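Local coordinates for protein glutathione S-transferase (Pseudomonas fluorescens, PDB 3M3M) that probably acts as a glutathione transferase, conjugating glutathione to electrophilic compounds, and binds glutathione, at residues Arg134-Leu139 against Ser179-Ile184. Residues are numbered along the deposited sequence; the frame is centred on the assembly and turned at random.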
loop_
_atom_site.group_PDB
_atom_site.type_symbol
_atom_site.label_atom_id
_atom_site.label_comp_id
_atom_site.label_asym_id
_atom_site.label_seq_id
_atom_site.Cartn_x
_atom_site.Cartn_y
_atom_site.Cartn_z
ATOM N N ARG A 134 -9.123 5.571 14.964
ATOM C CA ARG A 134 -7.769 5.029 14.989
ATOM C C ARG A 134 -7.067 5.446 13.697
ATOM O O ARG A 134 -5.824 5.649 13.733
ATOM C CB ARG A 134 -7.769 3.482 15.150
ATOM C CG ARG A 134 -8.295 3.156 16.552
ATOM C CD ARG A 134 -8.314 1.674 16.922
ATOM N NE ARG A 134 -7.311 1.396 17.954
ATOM C CZ ARG A 134 -6.919 0.173 18.320
ATOM N NH1 ARG A 134 -5.969 0.055 19.242
ATOM N NH2 ARG A 134 -7.464 -0.930 17.767
ATOM N N GLY A 135 -7.802 5.525 12.582
ATOM C CA GLY A 135 -7.119 5.921 11.301
ATOM C C GLY A 135 -6.667 7.346 11.373
ATOM O O GLY A 135 -5.590 7.694 10.918
ATOM N N TYR A 136 -7.468 8.210 11.951
ATOM C CA TYR A 136 -7.068 9.601 12.092
ATOM C C TYR A 136 -5.810 9.724 12.980
ATOM O O TYR A 136 -4.998 10.552 12.775
ATOM C CB TYR A 136 -8.233 10.426 12.650
ATOM C CG TYR A 136 -9.210 10.924 11.602
ATOM C CD1 TYR A 136 -8.783 11.595 10.462
ATOM C CD2 TYR A 136 -10.560 10.750 11.761
ATOM C CE1 TYR A 136 -9.708 12.073 9.504
ATOM C CE2 TYR A 136 -11.452 11.212 10.816
ATOM C CZ TYR A 136 -11.024 11.874 9.702
ATOM O OH TYR A 136 -11.947 12.292 8.806
ATOM N N LYS A 137 -5.724 8.922 14.009
ATOM C CA LYS A 137 -4.531 8.923 14.848
ATOM C C LYS A 137 -3.285 8.637 14.000
ATOM O O LYS A 137 -2.248 9.219 14.168
ATOM C CB LYS A 137 -4.685 7.902 15.990
ATOM C CG LYS A 137 -3.481 7.764 16.924
ATOM C CD LYS A 137 -3.837 6.707 18.065
ATOM C CE LYS A 137 -2.702 6.408 19.059
ATOM N NZ LYS A 137 -1.332 6.132 18.357
ATOM N N ALA A 138 -3.385 7.644 13.092
ATOM C CA ALA A 138 -2.236 7.343 12.197
ATOM C C ALA A 138 -1.966 8.511 11.223
ATOM O O ALA A 138 -0.803 8.861 10.966
ATOM C CB ALA A 138 -2.548 6.031 11.394
ATOM N N LEU A 139 -3.026 9.105 10.648
ATOM C CA LEU A 139 -2.797 10.249 9.739
ATOM C C LEU A 139 -2.167 11.434 10.503
ATOM O O LEU A 139 -1.285 12.102 9.941
ATOM C CB LEU A 139 -4.145 10.674 9.100
ATOM C CG LEU A 139 -4.809 9.560 8.227
ATOM C CD1 LEU A 139 -6.281 10.000 7.821
ATOM C CD2 LEU A 139 -3.932 9.356 6.962
ATOM N N SER A 179 -8.698 17.043 3.846
ATOM C CA SER A 179 -8.473 18.518 3.876
ATOM C C SER A 179 -7.990 18.963 5.258
ATOM O O SER A 179 -7.399 20.042 5.370
ATOM C CB SER A 179 -9.738 19.350 3.503
ATOM O OG SER A 179 -10.716 19.260 4.569
ATOM N N ARG A 180 -8.164 18.120 6.298
ATOM C CA ARG A 180 -7.595 18.335 7.619
ATOM C C ARG A 180 -6.055 18.126 7.673
ATOM O O ARG A 180 -5.391 18.487 8.696
ATOM C CB ARG A 180 -8.238 17.344 8.595
ATOM C CG ARG A 180 -9.767 17.395 8.641
ATOM C CD ARG A 180 -10.140 16.490 9.790
ATOM N NE ARG A 180 -11.575 16.373 9.857
ATOM C CZ ARG A 180 -12.214 15.526 10.677
ATOM N NH1 ARG A 180 -11.529 14.695 11.493
ATOM N NH2 ARG A 180 -13.553 15.485 10.644
ATOM N N TYR A 181 -5.488 17.601 6.577
ATOM C CA TYR A 181 -4.077 17.179 6.526
ATOM C C TYR A 181 -3.350 17.793 5.331
ATOM O O TYR A 181 -2.986 17.119 4.337
ATOM C CB TYR A 181 -4.060 15.615 6.415
ATOM C CG TYR A 181 -4.643 15.003 7.675
ATOM C CD1 TYR A 181 -3.838 14.877 8.819
ATOM C CD2 TYR A 181 -5.971 14.586 7.739
ATOM C CE1 TYR A 181 -4.369 14.324 10.004
ATOM C CE2 TYR A 181 -6.544 14.066 8.973
ATOM C CZ TYR A 181 -5.660 13.924 10.089
ATOM O OH TYR A 181 -6.205 13.408 11.230
ATOM N N PRO A 182 -3.040 19.099 5.411
ATOM C CA PRO A 182 -2.336 19.660 4.267
ATOM C C PRO A 182 -0.939 19.196 4.049
ATOM O O PRO A 182 -0.413 19.264 2.846
ATOM C CB PRO A 182 -2.320 21.216 4.544
ATOM C CG PRO A 182 -2.590 21.268 6.098
ATOM C CD PRO A 182 -3.479 20.115 6.401
ATOM N N GLY A 183 -0.272 18.722 5.113
ATOM C CA GLY A 183 1.053 18.195 4.872
ATOM C C GLY A 183 0.930 16.864 4.098
ATOM O O GLY A 183 1.756 16.590 3.217
ATOM N N ILE A 184 -0.035 16.030 4.500
ATOM C CA ILE A 184 -0.322 14.770 3.677
ATOM C C ILE A 184 -0.673 15.103 2.216
ATOM O O ILE A 184 -0.125 14.532 1.285
ATOM C CB ILE A 184 -1.360 13.906 4.306
ATOM C CG1 ILE A 184 -0.790 13.433 5.689
ATOM C CG2 ILE A 184 -1.696 12.638 3.402
ATOM C CD1 ILE A 184 -1.795 12.447 6.465
#
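Tyr-136 reaches from helix 125-146 to the turn that leads into helix 182-192, where Arg-180 and Tyr-181 receive its ring. Its CB lies 3.9 Å from Tyr-181 OH. CG is as distant from the same oxygen, and CD1 comes closest, 3.2 Å from Tyr-181 OH, an approach oblique to the Tyr-136 ring. CD1 and CE1 also pack on Tyr-181 CE2, while CE2 and CZ lie beneath Arg-180 NH1, which is 3.4 Å from CZ and offset toward the rim; CD2 has NH1 as a more distant neighbour on the same face. The guanidinium stacks flat on the ring, the planes 16° apart, although the side chains as a whole cross at about a right angle. The arginine chain, extended from CG to NE, carries the charge this far. At the tip, Tyr-136 OH lies beside Arg-180 NH1 and CZ and hydrogen-bonds to the backbone N of Asp-177. Both segments belong to the all-helical C-terminal domain of the glutathione transferase fold. Tyr-181 is the N-cap residue of helix 182-192, and the Glu-143 carboxylate of helix 125-146 accepts hydrogen bonds from the backbone N of Gly-183 and Ile-184 in the first turn of helix 182-192. One face of the Tyr-181 ring takes a CH-pi contact from Leu-139 CB, 3.9 Å from the centroid and 20° off the normal; Tyr-181 OH hydrogen-bonds to Asp-140 OD1. Leu-139 CD2 meets Ile-184 CD1 at 3.8 Å, and both side chains also touch Thr-168, the residue after glutathione-binding Tyr-167.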